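Local coordinates for coiled-coil quantitatively-enriched protein 1 (Schizosaccharomyces pombe, PDB 7CUJ) that links telomeres to the meiotic centrosome as a molecular adaptor and is required for telomere clustering, telomere length regulation and chromosome segregation, at residues S19-Q22 / R23-H27; K103-F106 / L107-F111; L135-W138 / L139-Q142; A230-L233 / V234-G238; G296-F299 / S300-P303. All coordinates share one frame; numbering follows the deposited sequence.

Interaction 1 (S19-Q22 / R23-H27); sequences SALQ and RKMMH
The carbonyl oxygen of L21 receives the backbone N-H of M25 at 2.9 Å (L21 O to M25 N), and the same oxygen lies against the methylene CG of M25. This is the first turn of helix 20-32, and S19 is its N-cap. The neighbouring bond from M26 N to Q22 O is equally short, 2.9 Å, and R23 N and K24 N bind S19 O and A20 O in the same i to i+4 pattern. Q22 stands three places after the cap and turns its amide back: S19 N donates to Q22 OE1 at 3.0 Å, in the carbonyl plane and on a lone pair, which is the half of a capping box contributed by the N3 side chain. Glutamine suits the place because its other end, NE2, can bind I63 O, while the serine hydroxyl bonds N100 O. On the apolar side L21 CD2 meets M25 CG at 3.8 Å, the two side chains crossing at a slant, and both rest on P67. With M25 cut back to alanine, L21 CD2 would probably lose this neighbour and a gap would open beside P67 and I63. The chain of a different protein in the assembly also packs on L21, K24 and M25. R23, bent at chi2 and chi3, curls back toward the cap, which sets its CD 3.2 Å from S19 O while NH1 bonds M18 O.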
loop_
_atom_site.group_PDB
_atom_site.type_symbol
_atom_site.label_atom_id
_atom_site.label_comp_id
_atom_site.label_asym_id
_atom_site.label_seq_id
_atom_site.Cartn_x
_atom_site.Cartn_y
_atom_site.Cartn_z
ATOM N N SER A 19 2.657 -26.121 1.121
ATOM C CA SER A 19 3.928 -26.247 0.428
ATOM C C SER A 19 4.718 -24.945 0.555
ATOM O O SER A 19 4.167 -23.921 0.953
ATOM C CB SER A 19 3.697 -26.598 -1.014
ATOM O OG SER A 19 2.681 -25.778 -1.569
ATOM N N ALA A 20 6.008 -25.001 0.196
ATOM C CA ALA A 20 6.875 -23.832 0.215
ATOM C C ALA A 20 6.306 -22.741 -0.692
ATOM O O ALA A 20 6.347 -21.564 -0.339
ATOM C CB ALA A 20 8.282 -24.213 -0.176
ATOM N N LEU A 21 5.757 -23.157 -1.842
ATOM C CA LEU A 21 5.166 -22.277 -2.841
ATOM C C LEU A 21 3.984 -21.526 -2.234
ATOM O O LEU A 21 3.875 -20.313 -2.387
ATOM C CB LEU A 21 4.696 -23.128 -4.029
ATOM C CG LEU A 21 4.609 -22.452 -5.401
ATOM C CD1 LEU A 21 3.603 -23.174 -6.284
ATOM C CD2 LEU A 21 4.264 -20.974 -5.313
ATOM N N GLN A 22 3.094 -22.267 -1.565
ATOM C CA GLN A 22 1.882 -21.709 -0.987
ATOM C C GLN A 22 2.238 -20.658 0.062
ATOM O O GLN A 22 1.576 -19.627 0.151
ATOM C CB GLN A 22 1.024 -22.820 -0.375
ATOM C CG GLN A 22 0.118 -23.525 -1.373
ATOM C CD GLN A 22 -0.614 -24.701 -0.770
ATOM O OE1 GLN A 22 -0.037 -25.528 -0.070
ATOM N NE2 GLN A 22 -1.904 -24.793 -1.047
ATOM N N ARG A 23 3.286 -20.931 0.850
ATOM C CA ARG A 23 3.724 -20.037 1.912
ATOM C C ARG A 23 4.299 -18.757 1.313
ATOM O O ARG A 23 4.008 -17.664 1.796
ATOM C CB ARG A 23 4.735 -20.733 2.827
ATOM C CG ARG A 23 4.118 -21.810 3.705
ATOM C CD ARG A 23 5.039 -23.000 3.860
ATOM N NE ARG A 23 5.512 -23.158 5.226
ATOM C CZ ARG A 23 5.270 -24.217 5.993
ATOM N NH1 ARG A 23 4.565 -25.236 5.528
ATOM N NH2 ARG A 23 5.747 -24.257 7.225
ATOM N N LYS A 24 5.118 -18.912 0.265
ATOM C CA LYS A 24 5.675 -17.779 -0.451
ATOM C C LYS A 24 4.537 -16.889 -0.938
ATOM O O LYS A 24 4.583 -15.673 -0.767
ATOM C CB LYS A 24 6.480 -18.246 -1.665
ATOM C CG LYS A 24 7.896 -18.714 -1.383
ATOM C CD LYS A 24 8.638 -18.971 -2.671
ATOM C CE LYS A 24 9.780 -19.948 -2.520
ATOM N NZ LYS A 24 10.081 -20.623 -3.805
ATOM N N MET A 25 3.516 -17.522 -1.527
ATOM C CA MET A 25 2.390 -16.816 -2.111
ATOM C C MET A 25 1.612 -16.069 -1.032
ATOM O O MET A 25 1.174 -14.943 -1.254
ATOM C CB MET A 25 1.458 -17.784 -2.842
ATOM C CG MET A 25 1.950 -18.153 -4.224
ATOM S SD MET A 25 0.723 -19.159 -5.090
ATOM C CE MET A 25 1.160 -18.810 -6.792
ATOM N N MET A 26 1.457 -16.707 0.133
ATOM C CA MET A 26 0.778 -16.105 1.268
ATOM C C MET A 26 1.578 -14.905 1.769
ATOM O O MET A 26 0.998 -13.887 2.130
ATOM C CB MET A 26 0.594 -17.118 2.405
ATOM C CG MET A 26 -0.542 -18.097 2.176
ATOM S SD MET A 26 -2.111 -17.301 1.728
ATOM C CE MET A 26 -2.409 -16.309 3.192
ATOM N N HIS A 27 2.910 -15.043 1.775
ATOM C CA HIS A 27 3.811 -13.987 2.204
ATOM C C HIS A 27 3.721 -12.804 1.240
ATOM O O HIS A 27 3.625 -11.662 1.678
ATOM C CB HIS A 27 5.233 -14.538 2.393
ATOM C CG HIS A 27 6.283 -13.488 2.543
ATOM N ND1 HIS A 27 6.800 -13.128 3.776
ATOM C CD2 HIS A 27 6.922 -12.724 1.628
ATOM C CE1 HIS A 27 7.709 -12.188 3.614
ATOM N NE2 HIS A 27 7.803 -11.923 2.305
#

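Interaction 2 (K103-F106 / L107-F111); sequences KFLF and LQELF
F106 leaves the helix with its CB 3.1 Å from L107 N, a nearness imposed by the adjoining peptide. CG is placed opposite the backbone N (chi1 170°), which carries the ring out along the flank shared with L107 and L110. Ring atom CD2 then meets L107 CD2 at 4.3 Å, and one bond farther out CE2 meets L110 CD2 at 4.3 Å, both loose apolar touches. Beyond these the ring packs on I285 and L211, a setting that suits a large aromatic with no polar atom to satisfy. Helix 102-112 is one of the helices around the parallel sheet of this alpha/beta domain, a fragment of the longer protein, and lies here between strand 208-213 and helix 275-294. Its i to i+4 backbone bonds run straight through the contact, the shortest being L110 N to F106 O at 2.9 Å. Another flank pairs L105 with E109, which lie side by side and point the same way. E109 CG sits 3.3 Å from L105 O and 3.9 Å from L105 CD1, so the glutamate's CG methylene serves as apolar surface. Past it the carboxylate makes long, weak ion pairs with R283 and K112.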
loop_
_atom_site.group_PDB
_atom_site.type_symbol
_atom_site.label_atom_id
_atom_site.label_comp_id
_atom_site.label_asym_id
_atom_site.label_seq_id
_atom_site.Cartn_x
_atom_site.Cartn_y
_atom_site.Cartn_z
ATOM N N LYS A 103 -3.370 -31.598 -0.338
ATOM C CA LYS A 103 -4.758 -32.024 -0.420
ATOM C C LYS A 103 -4.912 -33.100 -1.494
ATOM O O LYS A 103 -5.536 -34.131 -1.254
ATOM C CB LYS A 103 -5.672 -30.821 -0.661
ATOM C CG LYS A 103 -5.857 -29.918 0.548
ATOM C CD LYS A 103 -6.819 -28.782 0.314
ATOM C CE LYS A 103 -7.057 -27.976 1.573
ATOM N NZ LYS A 103 -7.943 -26.818 1.314
ATOM N N PHE A 104 -4.338 -32.841 -2.676
ATOM C CA PHE A 104 -4.322 -33.801 -3.767
ATOM C C PHE A 104 -3.628 -35.086 -3.318
ATOM O O PHE A 104 -4.152 -36.179 -3.536
ATOM C CB PHE A 104 -3.654 -33.199 -5.006
ATOM C CG PHE A 104 -4.581 -32.470 -5.946
ATOM C CD1 PHE A 104 -5.346 -31.399 -5.506
ATOM C CD2 PHE A 104 -4.676 -32.842 -7.280
ATOM C CE1 PHE A 104 -6.195 -30.729 -6.374
ATOM C CE2 PHE A 104 -5.522 -32.169 -8.149
ATOM C CZ PHE A 104 -6.281 -31.112 -7.696
ATOM N N LEU A 105 -2.456 -34.937 -2.683
ATOM C CA LEU A 105 -1.663 -36.068 -2.229
ATOM C C LEU A 105 -2.440 -36.863 -1.183
ATOM O O LEU A 105 -2.421 -38.093 -1.205
ATOM C CB LEU A 105 -0.321 -35.575 -1.671
ATOM C CG LEU A 105 0.603 -36.657 -1.108
ATOM C CD1 LEU A 105 0.963 -37.691 -2.165
ATOM C CD2 LEU A 105 1.864 -36.041 -0.522
ATOM N N PHE A 106 -3.122 -36.148 -0.277
ATOM C CA PHE A 106 -3.936 -36.787 0.745
ATOM C C PHE A 106 -4.977 -37.693 0.092
ATOM O O PHE A 106 -5.110 -38.854 0.474
ATOM C CB PHE A 106 -4.597 -35.758 1.667
ATOM C CG PHE A 106 -5.629 -36.344 2.596
ATOM C CD1 PHE A 106 -5.251 -36.945 3.790
ATOM C CD2 PHE A 106 -6.977 -36.325 2.264
ATOM C CE1 PHE A 106 -6.199 -37.500 4.637
ATOM C CE2 PHE A 106 -7.924 -36.883 3.111
ATOM C CZ PHE A 106 -7.534 -37.471 4.295
ATOM N N LEU A 107 -5.702 -37.148 -0.892
ATOM C CA LEU A 107 -6.798 -37.854 -1.536
ATOM C C LEU A 107 -6.277 -39.085 -2.276
ATOM O O LEU A 107 -6.939 -40.121 -2.291
ATOM C CB LEU A 107 -7.538 -36.895 -2.474
ATOM C CG LEU A 107 -8.424 -35.856 -1.786
ATOM C CD1 LEU A 107 -8.906 -34.812 -2.780
ATOM C CD2 LEU A 107 -9.608 -36.510 -1.088
ATOM N N GLN A 108 -5.083 -38.964 -2.868
ATOM C CA GLN A 108 -4.448 -40.058 -3.586
ATOM C C GLN A 108 -4.131 -41.193 -2.615
ATOM O O GLN A 108 -4.489 -42.342 -2.867
ATOM C CB GLN A 108 -3.164 -39.573 -4.263
ATOM C CG GLN A 108 -2.531 -40.599 -5.195
ATOM C CD GLN A 108 -1.039 -40.407 -5.312
ATOM O OE1 GLN A 108 -0.276 -40.732 -4.406
ATOM N NE2 GLN A 108 -0.609 -39.878 -6.445
ATOM N N GLU A 109 -3.461 -40.847 -1.509
ATOM C CA GLU A 109 -2.936 -41.820 -0.563
ATOM C C GLU A 109 -4.068 -42.438 0.254
ATOM O O GLU A 109 -3.911 -43.536 0.783
ATOM C CB GLU A 109 -1.881 -41.188 0.349
ATOM C CG GLU A 109 -0.617 -40.754 -0.374
ATOM C CD GLU A 109 0.266 -41.858 -0.936
ATOM O OE1 GLU A 109 0.163 -43.012 -0.464
ATOM O OE2 GLU A 109 1.068 -41.555 -1.844
ATOM N N LEU A 110 -5.199 -41.726 0.353
ATOM C CA LEU A 110 -6.354 -42.232 1.079
ATOM C C LEU A 110 -6.904 -43.466 0.368
ATOM O O LEU A 110 -7.065 -44.512 0.989
ATOM C CB LEU A 110 -7.421 -41.139 1.206
ATOM C CG LEU A 110 -8.670 -41.523 2.003
ATOM C CD1 LEU A 110 -8.350 -41.702 3.481
ATOM C CD2 LEU A 110 -9.773 -40.492 1.817
ATOM N N PHE A 111 -7.175 -43.330 -0.937
ATOM C CA PHE A 111 -7.773 -44.395 -1.728
ATOM C C PHE A 111 -6.761 -45.512 -1.983
ATOM O O PHE A 111 -7.145 -46.669 -2.140
ATOM C CB PHE A 111 -8.384 -43.838 -3.015
ATOM C CG PHE A 111 -9.633 -43.021 -2.802
ATOM C CD1 PHE A 111 -10.837 -43.631 -2.482
ATOM C CD2 PHE A 111 -9.605 -41.639 -2.914
ATOM C CE1 PHE A 111 -11.985 -42.879 -2.280
ATOM C CE2 PHE A 111 -10.753 -40.885 -2.710
ATOM C CZ PHE A 111 -11.941 -41.507 -2.394
#

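Interaction 3 (L135-W138 / L139-Q142); sequences LTQW and LKSQ
Backbone hydrogen bonds come first: L139 N reaches L135 O at 2.9 Å, and the bonds then lengthen toward the end of helix 129-141. K140 N to T136 O is 3.3 Å, and Q142 N keeps a weak bond to W138 O while also binding L139 O at 3.1 Å. Among side chains, Q142 NE2 donates to S141 OG at 3.3 Å, the oxygen lying somewhat outside the amide plane. T136 OG1 bonds A132 O, a way for a threonine to hide its hydroxyl inside a helix.

Apolar contacts follow. L135 CD2 meets L139 CG at 3.9 Å, the two leucines slanting across each other toward the protein interior. T136 and K140 run alongside: with T136 CG2 anti to the backbone N, the methyl lies 3.9 Å from K140 CE, beside an extended lysine chain. Were K140 an alanine, the T136 methyl would probably lose its flanking methylenes and E147 its long, weak ionic partner. W138 receives Q142 CG obliquely and meets the ring of F104 with planes about 30° apart.

Leucines inward and lysine and glutamine outward are the pattern of an amphipathic helix, here the connecting helix of a beta-alpha-beta crossover from strand 121-126 to the parallel strand 146-148.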
loop_
_atom_site.group_PDB
_atom_site.type_symbol
_atom_site.label_atom_id
_atom_site.label_comp_id
_atom_site.label_asym_id
_atom_site.label_seq_id
_atom_site.Cartn_x
_atom_site.Cartn_y
_atom_site.Cartn_z
ATOM N N LEU A 135 -9.030 -32.605 -10.579
ATOM C CA LEU A 135 -9.001 -33.600 -9.516
ATOM C C LEU A 135 -9.650 -34.885 -10.024
ATOM O O LEU A 135 -9.063 -35.958 -9.911
ATOM C CB LEU A 135 -9.753 -33.058 -8.294
ATOM C CG LEU A 135 -9.181 -33.374 -6.909
ATOM C CD1 LEU A 135 -10.306 -33.574 -5.906
ATOM C CD2 LEU A 135 -8.266 -34.590 -6.920
ATOM N N THR A 136 -10.854 -34.743 -10.596
ATOM C CA THR A 136 -11.643 -35.844 -11.127
ATOM C C THR A 136 -10.815 -36.657 -12.121
ATOM O O THR A 136 -10.784 -37.883 -12.047
ATOM C CB THR A 136 -12.942 -35.344 -11.777
ATOM O OG1 THR A 136 -13.684 -34.581 -10.825
ATOM C CG2 THR A 136 -13.814 -36.461 -12.308
ATOM N N GLN A 137 -10.146 -35.956 -13.043
ATOM C CA GLN A 137 -9.395 -36.599 -14.109
ATOM C C GLN A 137 -8.134 -37.250 -13.547
ATOM O O GLN A 137 -7.687 -38.278 -14.052
ATOM C CB GLN A 137 -9.070 -35.606 -15.229
ATOM C CG GLN A 137 -10.282 -35.178 -16.048
ATOM C CD GLN A 137 -10.992 -36.322 -16.734
ATOM O OE1 GLN A 137 -10.378 -37.290 -17.178
ATOM N NE2 GLN A 137 -12.307 -36.212 -16.833
ATOM N N TRP A 138 -7.575 -36.648 -12.492
ATOM C CA TRP A 138 -6.328 -37.131 -11.925
ATOM C C TRP A 138 -6.552 -38.377 -11.069
ATOM O O TRP A 138 -5.673 -39.234 -10.993
ATOM C CB TRP A 138 -5.605 -36.024 -11.152
ATOM C CG TRP A 138 -4.331 -36.501 -10.529
ATOM C CD1 TRP A 138 -3.219 -36.954 -11.177
ATOM C CD2 TRP A 138 -4.048 -36.606 -9.124
ATOM N NE1 TRP A 138 -2.258 -37.321 -10.275
ATOM C CE2 TRP A 138 -2.736 -37.118 -9.008
ATOM C CE3 TRP A 138 -4.766 -36.315 -7.958
ATOM C CZ2 TRP A 138 -2.134 -37.341 -7.771
ATOM C CZ3 TRP A 138 -4.169 -36.535 -6.737
ATOM C CH2 TRP A 138 -2.870 -37.040 -6.647
ATOM N N LEU A 139 -7.721 -38.468 -10.423
ATOM C CA LEU A 139 -8.044 -39.623 -9.597
ATOM C C LEU A 139 -8.315 -40.837 -10.483
ATOM O O LEU A 139 -7.912 -41.948 -10.144
ATOM C CB LEU A 139 -9.246 -39.311 -8.697
ATOM C CG LEU A 139 -8.983 -38.366 -7.524
ATOM C CD1 LEU A 139 -10.275 -38.060 -6.781
ATOM C CD2 LEU A 139 -7.944 -38.941 -6.571
ATOM N N LYS A 140 -8.998 -40.610 -11.614
ATOM C CA LYS A 140 -9.245 -41.641 -12.610
ATOM C C LYS A 140 -7.910 -42.203 -13.091
ATOM O O LYS A 140 -7.755 -43.414 -13.222
ATOM C CB LYS A 140 -10.025 -41.067 -13.798
ATOM C CG LYS A 140 -11.498 -40.771 -13.550
ATOM C CD LYS A 140 -12.152 -40.066 -14.720
ATOM C CE LYS A 140 -13.603 -39.713 -14.471
ATOM N NZ LYS A 140 -14.231 -39.069 -15.649
ATOM N N SER A 141 -6.956 -41.294 -13.326
ATOM C CA SER A 141 -5.615 -41.595 -13.805
ATOM C C SER A 141 -4.900 -42.588 -12.890
ATOM O O SER A 141 -4.024 -43.320 -13.347
ATOM C CB SER A 141 -4.822 -40.319 -13.967
ATOM O OG SER A 141 -3.459 -40.506 -13.614
ATOM N N GLN A 142 -5.268 -42.596 -11.601
ATOM C CA GLN A 142 -4.616 -43.437 -10.607
ATOM C C GLN A 142 -5.504 -44.631 -10.254
ATOM O O GLN A 142 -5.304 -45.264 -9.217
ATOM C CB GLN A 142 -4.272 -42.637 -9.345
ATOM C CG GLN A 142 -3.467 -41.365 -9.585
ATOM C CD GLN A 142 -2.011 -41.610 -9.903
ATOM O OE1 GLN A 142 -1.158 -41.643 -9.018
ATOM N NE2 GLN A 142 -1.714 -41.779 -11.182
#

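Interaction 4 (A230-L233 / V234-G238); sequences ASFL and VNIVG
One water bridges S231 and N235, giving a proton to S231 OG at 2.8 Å and accepting one from N235 ND2 at 2.8 Å. Beside it, N235 N donates to S231 O at 3.1 Å, so the asparagine holds the serine both through its backbone and through the water. S231 is the N-cap of helix 232-243, yet its hydroxyl makes no capping bond; with chi1 at 71°, OG sits between its own N and carbonyl carbon and bonds N229 OD1. The amide of N235 has work at both ends, since OD1 takes the backbone N-H groups of V315 and A316. Two further turn bonds, I236 N to F232 O and V237 N to L233 O, the latter 3.1 Å, continue the helix.

Outward from this polar corner the contact becomes apolar. F232 and I236 cross at a slant: ring atom CE1 of F232 lies 3.9 Å from I236 CG2, and CE2 of F232 lies 4.2 Å from I236 CD1. Both isoleucine branches thus spread along the phenyl ring; the beta-branched residue suits the place because it offers two carbons to the ring. V237 turns its CG2 to L233 O at 3.2 Å, and its side chain fits among I37, C41, I53 and F56. L233 and V234 rest on F40, I236 on A220 and I221, and F232 meets the ring of Y228. The chain of another protein sets an apolar side chain against S231. The whole is a helix N-terminus whose first turn, through an asparagine, clasps the C-terminal end of this fragment.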
loop_
_atom_site.group_PDB
_atom_site.type_symbol
_atom_site.label_atom_id
_atom_site.label_comp_id
_atom_site.label_asym_id
_atom_site.label_seq_id
_atom_site.Cartn_x
_atom_site.Cartn_y
_atom_site.Cartn_z
ATOM N N ALA A 230 -18.829 -9.007 14.812
ATOM C CA ALA A 230 -18.305 -7.827 14.142
ATOM C C ALA A 230 -16.797 -7.945 13.905
ATOM O O ALA A 230 -16.270 -7.310 12.994
ATOM C CB ALA A 230 -18.658 -6.592 14.934
ATOM N N SER A 231 -16.114 -8.771 14.709
ATOM C CA SER A 231 -14.660 -8.841 14.688
ATOM C C SER A 231 -14.167 -10.058 13.904
ATOM O O SER A 231 -12.983 -10.391 13.964
ATOM C CB SER A 231 -14.099 -8.826 16.089
ATOM O OG SER A 231 -14.371 -10.051 16.757
ATOM N N PHE A 232 -15.070 -10.703 13.152
ATOM C CA PHE A 232 -14.751 -11.953 12.477
ATOM C C PHE A 232 -13.740 -11.734 11.351
ATOM O O PHE A 232 -12.710 -12.404 11.305
ATOM C CB PHE A 232 -16.016 -12.666 11.985
ATOM C CG PHE A 232 -15.737 -13.898 11.162
ATOM C CD1 PHE A 232 -15.201 -15.037 11.749
ATOM C CD2 PHE A 232 -15.986 -13.916 9.797
ATOM C CE1 PHE A 232 -14.932 -16.167 10.992
ATOM C CE2 PHE A 232 -15.716 -15.048 9.041
ATOM C CZ PHE A 232 -15.188 -16.170 9.638
ATOM N N LEU A 233 -14.050 -10.805 10.438
ATOM C CA LEU A 233 -13.189 -10.533 9.296
ATOM C C LEU A 233 -11.833 -10.027 9.780
ATOM O O LEU A 233 -10.795 -10.469 9.294
ATOM C CB LEU A 233 -13.862 -9.517 8.364
ATOM C CG LEU A 233 -15.095 -10.019 7.610
ATOM C CD1 LEU A 233 -15.652 -8.931 6.707
ATOM C CD2 LEU A 233 -14.776 -11.267 6.797
ATOM N N VAL A 234 -11.861 -9.122 10.765
ATOM C CA VAL A 234 -10.660 -8.480 11.278
ATOM C C VAL A 234 -9.692 -9.534 11.818
ATOM O O VAL A 234 -8.494 -9.472 11.541
ATOM C CB VAL A 234 -11.007 -7.379 12.304
ATOM C CG1 VAL A 234 -9.834 -7.005 13.195
ATOM C CG2 VAL A 234 -11.566 -6.137 11.623
ATOM N N ASN A 235 -10.228 -10.522 12.545
ATOM C CA ASN A 235 -9.419 -11.516 13.236
ATOM C C ASN A 235 -8.775 -12.501 12.261
ATOM O O ASN A 235 -7.591 -12.802 12.399
ATOM C CB ASN A 235 -10.191 -12.205 14.363
ATOM C CG ASN A 235 -10.347 -11.326 15.586
ATOM O OD1 ASN A 235 -9.410 -10.636 15.984
ATOM N ND2 ASN A 235 -11.524 -11.350 16.194
ATOM N N ILE A 236 -9.550 -12.997 11.283
ATOM C CA ILE A 236 -9.042 -13.978 10.333
ATOM C C ILE A 236 -7.976 -13.351 9.431
ATOM O O ILE A 236 -7.050 -14.043 9.009
ATOM C CB ILE A 236 -10.161 -14.684 9.530
ATOM C CG1 ILE A 236 -10.894 -13.738 8.573
ATOM C CG2 ILE A 236 -11.119 -15.423 10.455
ATOM C CD1 ILE A 236 -11.842 -14.432 7.617
ATOM N N VAL A 237 -8.109 -12.047 9.149
ATOM C CA VAL A 237 -7.123 -11.330 8.353
ATOM C C VAL A 237 -5.864 -11.126 9.191
ATOM O O VAL A 237 -4.755 -11.381 8.722
ATOM C CB VAL A 237 -7.666 -9.991 7.815
ATOM C CG1 VAL A 237 -6.562 -9.134 7.211
ATOM C CG2 VAL A 237 -8.785 -10.200 6.808
ATOM N N GLY A 238 -6.058 -10.669 10.435
ATOM C CA GLY A 238 -4.969 -10.384 11.354
ATOM C C GLY A 238 -4.081 -11.603 11.584
ATOM O O GLY A 238 -2.857 -11.505 11.503
HETATM O O HOH W 1 -13.930 -12.743 16.252
#

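Interaction 5 (G296-F299 / S300-P303); sequences GENF and SSWP
N298 and S301 meet across a tight bend, the hydroxyl of S301 poised over the base of the asparagine side chain. S301 OG lies 3.2 Å from N298 CB and 3.9 Å from both N298 CG and N298 ND2. The serine oxygen takes this position because chi1 of 71° sets it between its own backbone N and carbonyl carbon. A weak bond from S301 N to N298 O, 3.4 Å long, closes the bend; with F299 and S300 in helix-like backbone angles, it is a type I beta turn. Small polar residues such as serine and asparagine suit such an exposed corner. S300 OG approaches N298 CB more distantly, at 4.1 Å.

The two aromatic residues leave the turn differently. F299 has CG opposite its backbone N and its CB nearest the following peptide; the residue is exposed, and a crystal neighbour touches it. W302 turns its CB to F299 O at 3.6 Å, but its indole runs away from the turn, with P303 CD lying 3.4 Å above one face near the rim.

The loop follows helix 275-294 and is bound back to it by W292, whose NE1 bonds N298 O and whose ring meets the W302 indole edge-to-face. E297 forms a salt bridge with K120, just before strand 121-126, and W302 packs on L12 and I14 of strand 11-16.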
loop_
_atom_site.group_PDB
_atom_site.type_symbol
_atom_site.label_atom_id
_atom_site.label_comp_id
_atom_site.label_asym_id
_atom_site.label_seq_id
_atom_site.Cartn_x
_atom_site.Cartn_y
_atom_site.Cartn_z
ATOM N N GLY A 296 -15.278 -48.608 10.981
ATOM C CA GLY A 296 -16.625 -48.201 11.359
ATOM C C GLY A 296 -16.736 -46.759 11.851
ATOM O O GLY A 296 -17.709 -46.412 12.516
ATOM N N GLU A 297 -15.742 -45.930 11.503
ATOM C CA GLU A 297 -15.705 -44.497 11.784
ATOM C C GLU A 297 -16.137 -44.182 13.220
ATOM O O GLU A 297 -17.130 -43.491 13.445
ATOM C CB GLU A 297 -16.385 -43.672 10.681
ATOM C CG GLU A 297 -17.844 -44.010 10.406
ATOM C CD GLU A 297 -18.349 -43.597 9.030
ATOM O OE1 GLU A 297 -17.762 -44.047 8.023
ATOM O OE2 GLU A 297 -19.326 -42.825 8.965
ATOM N N ASN A 298 -15.343 -44.671 14.183
ATOM C CA ASN A 298 -15.543 -44.420 15.604
ATOM C C ASN A 298 -15.183 -42.975 15.948
ATOM O O ASN A 298 -14.063 -42.539 15.698
ATOM C CB ASN A 298 -14.658 -45.330 16.460
ATOM C CG ASN A 298 -15.108 -46.774 16.475
ATOM O OD1 ASN A 298 -15.983 -47.146 17.253
ATOM N ND2 ASN A 298 -14.504 -47.598 15.634
ATOM N N PHE A 299 -16.128 -42.256 16.563
ATOM C CA PHE A 299 -15.884 -40.906 17.047
ATOM C C PHE A 299 -14.769 -40.927 18.094
ATOM O O PHE A 299 -13.955 -40.009 18.153
ATOM C CB PHE A 299 -17.175 -40.284 17.591
ATOM C CG PHE A 299 -17.039 -38.871 18.107
ATOM C CD1 PHE A 299 -16.690 -37.830 17.256
ATOM C CD2 PHE A 299 -17.272 -38.576 19.444
ATOM C CE1 PHE A 299 -16.565 -36.531 17.731
ATOM C CE2 PHE A 299 -17.151 -37.276 19.917
ATOM C CZ PHE A 299 -16.795 -36.255 19.062
ATOM N N SER A 300 -14.724 -42.013 18.876
ATOM C CA SER A 300 -13.889 -42.135 20.060
ATOM C C SER A 300 -12.452 -42.524 19.713
ATOM O O SER A 300 -11.566 -42.390 20.550
ATOM C CB SER A 300 -14.486 -43.127 21.022
ATOM O OG SER A 300 -14.528 -44.426 20.441
ATOM N N SER A 301 -12.220 -43.043 18.502
ATOM C CA SER A 301 -10.879 -43.491 18.155
ATOM C C SER A 301 -10.325 -42.710 16.964
ATOM O O SER A 301 -9.407 -43.171 16.288
ATOM C CB SER A 301 -10.816 -44.987 17.958
ATOM O OG SER A 301 -11.472 -45.365 16.760
ATOM N N TRP A 302 -10.886 -41.516 16.738
ATOM C CA TRP A 302 -10.379 -40.550 15.776
ATOM C C TRP A 302 -8.900 -40.285 16.053
ATOM O O TRP A 302 -8.549 -39.856 17.150
ATOM C CB TRP A 302 -11.215 -39.267 15.862
ATOM C CG TRP A 302 -10.713 -38.127 15.032
ATOM C CD1 TRP A 302 -10.190 -36.951 15.486
ATOM C CD2 TRP A 302 -10.701 -38.044 13.594
ATOM N NE1 TRP A 302 -9.852 -36.146 14.432
ATOM C CE2 TRP A 302 -10.154 -36.787 13.260
ATOM C CE3 TRP A 302 -11.098 -38.903 12.562
ATOM C CZ2 TRP A 302 -9.992 -36.373 11.937
ATOM C CZ3 TRP A 302 -10.936 -38.495 11.256
ATOM C CH2 TRP A 302 -10.390 -37.246 10.949
ATOM N N PRO A 303 -7.988 -40.552 15.088
ATOM C CA PRO A 303 -6.550 -40.557 15.366
ATOM C C PRO A 303 -5.789 -39.238 15.209
ATOM O O PRO A 303 -4.604 -39.174 15.534
ATOM C CB PRO A 303 -6.059 -41.578 14.329
ATOM C CG PRO A 303 -6.942 -41.320 13.126
ATOM C CD PRO A 303 -8.289 -40.917 13.693
#

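From the N terminus the five contacts come strictly in series: none nests in or crosses another, and none closes a long loop, each being a short unbroken run of chain. Interaction 1 starts helix 20-32, after outermost strand 11-16. Interactions 2 and 3 lie on helices 102-112 and 129-141, one before and one after strand 121-126, and are the only two that touch: L107 CD1 meets L135 CD1 at 3.6 Å. Interaction 4 opens helix 232-243, its centre about 31 Å from that of interaction 2 across the chain's centre. Interaction 5, after helix 275-294, returns the chain to strand 11-16, with its centre about 33 Å from that of interaction 1.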